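Local coordinates for GDSL-like Lipase/Acylhydrolase family protein (Neisseria meningitidis, PDB 4K9S) that probably removes O-acetyl groups from peptidoglycan, using an SGNH (GDSL-type) hydrolase domain into which a beta-sheet domain is inserted, at residues Ala92-Gln97 / Ser110-Asn115; Gly118-Gly123 / Ser225-Asp230; Ala153-Ala158 / Gly175-Asp180. All coordinates share one frame; numbering follows the deposited sequence.

Interaction 1: Ala92-Gln97 / Ser110-Asn115; sequences ANVKGQ and SLTSRN
Ser110 reaches across to the backbone of the 92-97 loop, and its hydroxyl gives its proton to the carbonyl of Asn93, with OG 2.7 Å from Asn93 O. The donor lies in the carbonyl plane, and the C=O...OG angle is 146°. Ser110 OG sits between its own backbone N and carbonyl carbon (chi1 60°), the torsion that aims it at Asn93 O. CB of Asn93 points away from Ser110, and its side chain comes no nearer than 5.7 Å to 110-115, so the residue takes part through its main chain.

Around this bond the packing is light. The CB of Ala92 faces the CB of Ser110 at 4.3 Å. Next to it, Val94 sends its two methyls to different partners: CG2, anti to the carbonyl carbon, rests 4.0 Å from Ser110 CB, whereas CG1 comes alongside Thr112 OG1 at 4.3 Å. Beyond Val94 the chain reverses in a type II beta turn, closed by Gln97 N on Val94 O at 3.1 Å, with Gly96 in the positive-phi position.

The contact lies at the surface. It fastens the loop between helix 68-81 and strand 102-106 to the outer strand 109-112 of a five-stranded antiparallel sheet. Val94 and Thr112 both lean on Ile125 of the adjoining strand 125-128, and Gly96 and Gln97 bond to Asn217, just after strand 208-215.

Interaction 2: Gly118-Gly123 / Ser225-Asp230; sequences GDFPLG and SKWRAD
The indole of Trp227 carries the peptide backbone of Gly123 over one face: Gly123 N stands 3.3 Å above the ring plane, offset toward the rim, and Gly123 CA makes a CH-pi contact 4.0 Å from the centroid of the six-membered ring. Here the loop joining strands 109-112 and 125-128 of the beta-sheet domain meets the loop that leads into helix 231-238 of the SGNH hydrolase fold. Trp227 CG lies anti to the carbonyl carbon (chi1 -51°), which sets the indole against this backbone. Glycine suits position 123 because, at its backbone angles (phi 122°), a CB would jam against the preceding carbonyl oxygen. Leu122 crosses the indole obliquely and sets its CD2 methyl 3.4 Å from CZ3, while Phe120 CB approaches CD1 at 3.8 Å. Trp224 also stacks on the indole. The indole NE1 bonds to Ser113 OG, which, with the packing on the ring, would limit its rotation.

Beside the indole, Arg228 N donates to Phe120 O at 2.7 Å, nearly straight at 166°. The extended Arg228 chain then runs past the same oxygen to Pro121 CA, which lies at the edge of the guanidinium. Its NH2 pairs with Asp234, whose other oxygen accepts a bond from Leu122 N. Asp119 OD1 reaches only the aliphatic part, 3.3 Å from Arg228 CB, and its carboxylate engages Lys154 instead.

Lys226 O lies at the edge of the Phe120 ring, in its plane, 3.5 Å from CD2, and a water bridges Lys226 O at 2.9 Å to Gly118 N.

Interaction 3: Ala153-Ala158 / Gly175-Asp180; sequences AKPLLA and GWQVLD
Two backbone bonds join Ala153 and Gln177: Ala153 N donates to Gln177 O at 2.8 Å, and Gln177 N to Ala153 O at 2.9 Å. The Gln177 side chain folds back on its own segment, NE2 bonding to Gly175 O at 3.2 Å almost in line (178°), while OE1 takes the backbone N of Asn172. A water links Pro155 O to Gly175 N where direct strand pairing has ceased.

Ala153 and Gln177 form an antiparallel hydrogen-bonded pair between strand 147-155 and the edge strand 177-183 of a five-stranded sheet. The N-to-C directions of the short segments 153-155 and 177-180 differ by 103°, so only the one pair is matched across them.

Outward from this pair, Lys154 lies over one face of the Trp176 indole, its CB 3.9 Å from the centroid of the five-membered ring. The lysine chain leaves with CG anti to the backbone N and bends at chi3 (59°), bringing CE to 3.5 Å from Trp176 NE1; NZ continues to a salt bridge with Asp119. On the side of the sheet carrying Ala153 and Gln177, Ala153 CB meets Leu179 CD2 at 3.7 Å.

From the N terminus, interaction 1 comes first and closes a short loop, the 12 residues between Gln97 and Ser110 that include strand 102-106. Interaction 2 opens soon afterwards at 118-123 and does not close until 225-230, spanning 101 residues that are rich in strand and contain no helix. Interaction 3, with 16 residues between its segments, falls wholly within that span. Interactions 1 and 3 reach opposite outer strands of the same sheet, 109-112 and 177-183, and do not touch. Interaction 2 touches both, through Ser113 with Trp227 and Asp119 with Lys154, and joins this beta-sheet domain to the hydrolase fold.

Interaction 1: Ala92-Gln97 / Ser110-Asn115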
# COMPACT_ATOMS: atom_id res chain seq x y z
N ALA A 92 9.19 -11.48 3.20
CA ALA A 92 10.51 -11.79 2.65
C ALA A 92 10.90 -10.73 1.64
O ALA A 92 10.18 -9.74 1.47
CB ALA A 92 10.48 -13.15 1.96
N ASN A 93 12.04 -10.91 0.98
CA ASN A 93 12.40 -10.06 -0.14
C ASN A 93 11.53 -10.41 -1.32
O ASN A 93 11.30 -11.58 -1.60
CB ASN A 93 13.87 -10.26 -0.55
CG ASN A 93 14.83 -9.57 0.38
OD1 ASN A 93 14.60 -8.42 0.79
ND2 ASN A 93 15.92 -10.25 0.74
N VAL A 94 11.05 -9.38 -2.01
CA VAL A 94 10.28 -9.57 -3.23
C VAL A 94 11.06 -9.01 -4.40
O VAL A 94 11.45 -7.84 -4.39
CB VAL A 94 8.92 -8.89 -3.13
CG1 VAL A 94 8.20 -8.96 -4.49
CG2 VAL A 94 8.08 -9.53 -2.03
N LYS A 95 11.28 -9.84 -5.41
CA LYS A 95 12.07 -9.47 -6.58
C LYS A 95 11.44 -8.30 -7.33
O LYS A 95 10.27 -8.36 -7.69
CB LYS A 95 12.23 -10.67 -7.52
CG LYS A 95 12.79 -10.30 -8.88
CD LYS A 95 13.18 -11.53 -9.71
CE LYS A 95 14.13 -11.17 -10.85
NZ LYS A 95 13.50 -10.46 -12.01
N GLY A 96 12.22 -7.26 -7.58
CA GLY A 96 11.75 -6.13 -8.35
C GLY A 96 10.98 -5.14 -7.51
O GLY A 96 10.44 -4.15 -8.02
N GLN A 97 10.89 -5.40 -6.22
CA GLN A 97 10.10 -4.55 -5.33
C GLN A 97 10.91 -4.29 -4.07
O GLN A 97 11.96 -4.90 -3.86
CB GLN A 97 8.72 -5.16 -5.04
CG GLN A 97 7.94 -5.51 -6.34
CD GLN A 97 6.50 -5.93 -6.13
OE1 GLN A 97 5.84 -6.40 -7.06
NE2 GLN A 97 5.99 -5.77 -4.91
N SER A 110 9.39 -15.79 -1.55
CA SER A 110 8.23 -14.99 -1.90
C SER A 110 7.62 -15.36 -3.26
O SER A 110 8.32 -15.67 -4.21
CB SER A 110 8.60 -13.51 -1.91
OG SER A 110 9.63 -13.29 -2.85
N LEU A 111 6.30 -15.35 -3.31
CA LEU A 111 5.58 -15.50 -4.56
C LEU A 111 4.61 -14.34 -4.67
O LEU A 111 4.05 -13.90 -3.67
CB LEU A 111 4.81 -16.82 -4.56
CG LEU A 111 4.13 -17.07 -5.90
CD1 LEU A 111 5.19 -17.28 -6.99
CD2 LEU A 111 3.16 -18.25 -5.80
N THR A 112 4.41 -13.84 -5.89
CA THR A 112 3.58 -12.66 -6.10
C THR A 112 2.52 -12.91 -7.20
O THR A 112 2.72 -13.73 -8.09
CB THR A 112 4.48 -11.49 -6.50
OG1 THR A 112 4.27 -10.37 -5.63
CG2 THR A 112 4.18 -11.05 -7.85
N SER A 113 1.39 -12.19 -7.15
CA SER A 113 0.33 -12.37 -8.16
C SER A 113 0.64 -11.76 -9.53
O SER A 113 -0.11 -11.95 -10.49
CB SER A 113 -1.02 -11.86 -7.65
OG SER A 113 -1.03 -10.46 -7.48
N ARG A 114 1.76 -11.05 -9.64
CA ARG A 114 2.13 -10.38 -10.88
C ARG A 114 2.20 -11.34 -12.06
O ARG A 114 1.59 -11.09 -13.08
CB ARG A 114 3.43 -9.61 -10.74
CG ARG A 114 4.05 -9.13 -12.03
CD ARG A 114 5.38 -8.41 -11.76
NE ARG A 114 5.89 -7.82 -12.99
CZ ARG A 114 6.66 -8.45 -13.87
NH1 ARG A 114 7.03 -9.71 -13.66
NH2 ARG A 114 7.05 -7.82 -14.97
N ASN A 115 2.95 -12.42 -11.90
CA ASN A 115 3.07 -13.43 -12.96
C ASN A 115 2.46 -14.77 -12.58
O ASN A 115 2.40 -15.67 -13.41
CB ASN A 115 4.52 -13.65 -13.36
CG ASN A 115 5.13 -12.45 -14.05
OD1 ASN A 115 6.22 -12.01 -13.70
ND2 ASN A 115 4.42 -11.92 -15.05

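Interaction 2: Gly118-Gly123 / Ser225-Asp230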
# COMPACT_ATOMS: atom_id res chain seq x y z
N GLY A 118 -2.02 -18.25 -7.01
CA GLY A 118 -1.83 -18.70 -5.65
C GLY A 118 -3.01 -18.34 -4.77
O GLY A 118 -3.84 -17.49 -5.15
N ASP A 119 -3.09 -18.98 -3.61
CA ASP A 119 -4.08 -18.64 -2.60
C ASP A 119 -3.69 -17.35 -1.86
O ASP A 119 -3.53 -17.34 -0.64
CB ASP A 119 -4.20 -19.80 -1.61
CG ASP A 119 -5.31 -19.59 -0.59
OD1 ASP A 119 -6.27 -18.84 -0.86
OD2 ASP A 119 -5.23 -20.21 0.49
N PHE A 120 -3.54 -16.25 -2.61
CA PHE A 120 -3.01 -15.00 -2.07
C PHE A 120 -3.95 -14.29 -1.11
O PHE A 120 -5.12 -14.08 -1.43
CB PHE A 120 -2.72 -14.00 -3.21
CG PHE A 120 -1.68 -14.46 -4.19
CD1 PHE A 120 -0.34 -14.45 -3.85
CD2 PHE A 120 -2.05 -14.86 -5.46
CE1 PHE A 120 0.62 -14.86 -4.75
CE2 PHE A 120 -1.09 -15.26 -6.38
CZ PHE A 120 0.25 -15.26 -6.02
N PRO A 121 -3.43 -13.86 0.04
CA PRO A 121 -4.19 -12.93 0.88
C PRO A 121 -4.14 -11.54 0.27
O PRO A 121 -3.45 -11.35 -0.73
CB PRO A 121 -3.44 -12.97 2.21
CG PRO A 121 -2.04 -13.32 1.84
CD PRO A 121 -2.14 -14.23 0.64
N LEU A 122 -4.89 -10.59 0.83
CA LEU A 122 -4.92 -9.22 0.35
C LEU A 122 -3.48 -8.72 0.18
O LEU A 122 -2.68 -8.84 1.11
CB LEU A 122 -5.67 -8.36 1.37
CG LEU A 122 -6.25 -6.95 1.19
CD1 LEU A 122 -5.33 -5.90 1.81
CD2 LEU A 122 -6.61 -6.61 -0.24
N GLY A 123 -3.12 -8.23 -1.00
CA GLY A 123 -1.78 -7.72 -1.23
C GLY A 123 -1.04 -8.41 -2.37
O GLY A 123 -0.12 -7.82 -2.97
N SER A 225 -8.82 -9.60 -8.20
CA SER A 225 -9.47 -10.89 -8.45
C SER A 225 -8.48 -12.08 -8.44
O SER A 225 -8.90 -13.23 -8.44
CB SER A 225 -10.20 -10.83 -9.79
OG SER A 225 -9.27 -10.75 -10.85
N LYS A 226 -7.19 -11.80 -8.44
CA LYS A 226 -6.16 -12.84 -8.46
C LYS A 226 -5.91 -13.35 -7.06
O LYS A 226 -5.26 -14.37 -6.86
CB LYS A 226 -4.85 -12.26 -9.00
CG LYS A 226 -4.78 -12.08 -10.51
CD LYS A 226 -3.68 -11.08 -10.87
CE LYS A 226 -2.92 -11.48 -12.13
NZ LYS A 226 -1.94 -10.45 -12.57
N TRP A 227 -6.44 -12.61 -6.10
CA TRP A 227 -6.28 -12.93 -4.69
C TRP A 227 -7.45 -13.77 -4.21
O TRP A 227 -8.44 -13.96 -4.93
CB TRP A 227 -6.13 -11.66 -3.86
CG TRP A 227 -5.09 -10.74 -4.41
CD1 TRP A 227 -4.09 -11.06 -5.28
CD2 TRP A 227 -4.96 -9.34 -4.17
NE1 TRP A 227 -3.34 -9.97 -5.58
CE2 TRP A 227 -3.85 -8.89 -4.90
CE3 TRP A 227 -5.68 -8.42 -3.39
CZ2 TRP A 227 -3.44 -7.56 -4.88
CZ3 TRP A 227 -5.26 -7.10 -3.37
CH2 TRP A 227 -4.16 -6.69 -4.12
N ARG A 228 -7.34 -14.31 -3.01
CA ARG A 228 -8.36 -15.22 -2.53
C ARG A 228 -9.69 -14.50 -2.28
O ARG A 228 -9.74 -13.28 -2.07
CB ARG A 228 -7.86 -15.93 -1.28
CG ARG A 228 -7.94 -15.07 -0.06
CD ARG A 228 -6.99 -15.56 1.03
NE ARG A 228 -7.33 -14.93 2.30
CZ ARG A 228 -8.11 -15.47 3.22
NH1 ARG A 228 -8.62 -16.68 3.03
NH2 ARG A 228 -8.36 -14.81 4.33
N ALA A 229 -10.76 -15.28 -2.30
CA ALA A 229 -12.12 -14.80 -2.15
C ALA A 229 -12.33 -14.00 -0.88
O ALA A 229 -13.12 -13.06 -0.85
CB ALA A 229 -13.09 -16.00 -2.20
N ASP A 230 -11.62 -14.36 0.18
CA ASP A 230 -11.81 -13.69 1.46
C ASP A 230 -10.93 -12.45 1.65
O ASP A 230 -10.74 -11.99 2.77
CB ASP A 230 -11.58 -14.69 2.59
CG ASP A 230 -12.74 -15.65 2.77
OD1 ASP A 230 -13.90 -15.24 2.53
OD2 ASP A 230 -12.50 -16.81 3.16
O HOH W 1 -4.28 -16.56 -8.41

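Interaction 3: Ala153-Ala158 / Gly175-Asp180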
# COMPACT_ATOMS: atom_id res chain seq x y z
N ALA A 153 -1.02 -15.54 8.03
CA ALA A 153 -0.32 -16.81 8.05
C ALA A 153 -1.25 -17.98 7.81
O ALA A 153 -2.37 -18.00 8.28
CB ALA A 153 0.38 -16.98 9.38
N LYS A 154 -0.77 -18.96 7.06
CA LYS A 154 -1.52 -20.18 6.85
C LYS A 154 -0.60 -21.37 7.01
O LYS A 154 0.32 -21.56 6.21
CB LYS A 154 -2.17 -20.21 5.46
CG LYS A 154 -2.85 -21.55 5.13
CD LYS A 154 -3.48 -21.53 3.74
CE LYS A 154 -2.42 -21.25 2.67
NZ LYS A 154 -3.01 -21.29 1.29
N PRO A 155 -0.87 -22.20 8.03
CA PRO A 155 -0.02 -23.35 8.31
C PRO A 155 -0.40 -24.48 7.37
O PRO A 155 -1.51 -24.49 6.84
CB PRO A 155 -0.42 -23.70 9.74
CG PRO A 155 -1.87 -23.38 9.78
CD PRO A 155 -2.06 -22.17 8.90
N LEU A 156 0.51 -25.41 7.15
CA LEU A 156 0.21 -26.58 6.34
C LEU A 156 -0.80 -27.43 7.09
O LEU A 156 -1.72 -27.98 6.49
CB LEU A 156 1.49 -27.37 6.08
CG LEU A 156 1.38 -28.68 5.31
CD1 LEU A 156 0.57 -28.53 4.02
CD2 LEU A 156 2.78 -29.15 4.99
N LEU A 157 -0.63 -27.52 8.41
CA LEU A 157 -1.47 -28.35 9.28
C LEU A 157 -2.21 -27.46 10.26
O LEU A 157 -1.66 -26.48 10.74
CB LEU A 157 -0.59 -29.30 10.09
CG LEU A 157 -0.76 -30.81 9.95
CD1 LEU A 157 -0.75 -31.19 8.50
CD2 LEU A 157 0.39 -31.49 10.68
N ALA A 158 -3.44 -27.84 10.59
CA ALA A 158 -4.30 -27.03 11.44
C ALA A 158 -3.62 -26.38 12.67
O ALA A 158 -3.22 -25.21 12.61
CB ALA A 158 -5.54 -27.81 11.84
N GLY A 175 -6.23 -22.80 7.47
CA GLY A 175 -6.56 -21.69 6.59
C GLY A 175 -5.77 -20.44 6.95
O GLY A 175 -5.16 -20.37 8.02
N TRP A 176 -5.79 -19.46 6.05
CA TRP A 176 -5.27 -18.11 6.32
C TRP A 176 -5.89 -17.49 7.56
O TRP A 176 -7.10 -17.58 7.77
CB TRP A 176 -5.54 -17.19 5.12
CG TRP A 176 -4.60 -17.41 3.98
CD1 TRP A 176 -4.88 -18.02 2.80
CD2 TRP A 176 -3.22 -17.02 3.91
NE1 TRP A 176 -3.76 -18.05 2.00
CE2 TRP A 176 -2.73 -17.44 2.66
CE3 TRP A 176 -2.36 -16.36 4.79
CZ2 TRP A 176 -1.42 -17.21 2.26
CZ3 TRP A 176 -1.06 -16.15 4.39
CH2 TRP A 176 -0.60 -16.57 3.14
N GLN A 177 -5.06 -16.85 8.37
CA GLN A 177 -5.54 -16.19 9.57
C GLN A 177 -4.51 -15.16 10.00
O GLN A 177 -3.39 -15.13 9.48
CB GLN A 177 -5.80 -17.21 10.68
CG GLN A 177 -4.60 -18.08 11.00
CD GLN A 177 -4.94 -19.29 11.85
OE1 GLN A 177 -4.94 -19.23 13.08
NE2 GLN A 177 -5.21 -20.41 11.19
N VAL A 178 -4.89 -14.29 10.93
CA VAL A 178 -3.91 -13.37 11.50
C VAL A 178 -3.43 -13.87 12.87
O VAL A 178 -4.23 -14.18 13.75
CB VAL A 178 -4.47 -11.95 11.63
CG1 VAL A 178 -3.50 -11.07 12.39
CG2 VAL A 178 -4.76 -11.37 10.26
N LEU A 179 -2.12 -13.95 13.03
CA LEU A 179 -1.50 -14.34 14.28
C LEU A 179 -1.16 -13.06 15.04
O LEU A 179 -0.48 -12.19 14.50
CB LEU A 179 -0.22 -15.11 13.99
CG LEU A 179 -0.20 -16.63 13.87
CD1 LEU A 179 -1.50 -17.22 13.31
CD2 LEU A 179 0.98 -17.01 13.03
N ASP A 180 -1.64 -12.93 16.28
CA ASP A 180 -1.35 -11.74 17.09
C ASP A 180 -0.34 -12.04 18.17
O ASP A 180 -0.54 -12.92 19.01
CB ASP A 180 -2.62 -11.19 17.76
CG ASP A 180 -3.57 -10.55 16.77
OD1 ASP A 180 -3.13 -10.20 15.64
OD2 ASP A 180 -4.76 -10.40 17.13
O HOH W 2 -4.15 -24.78 6.80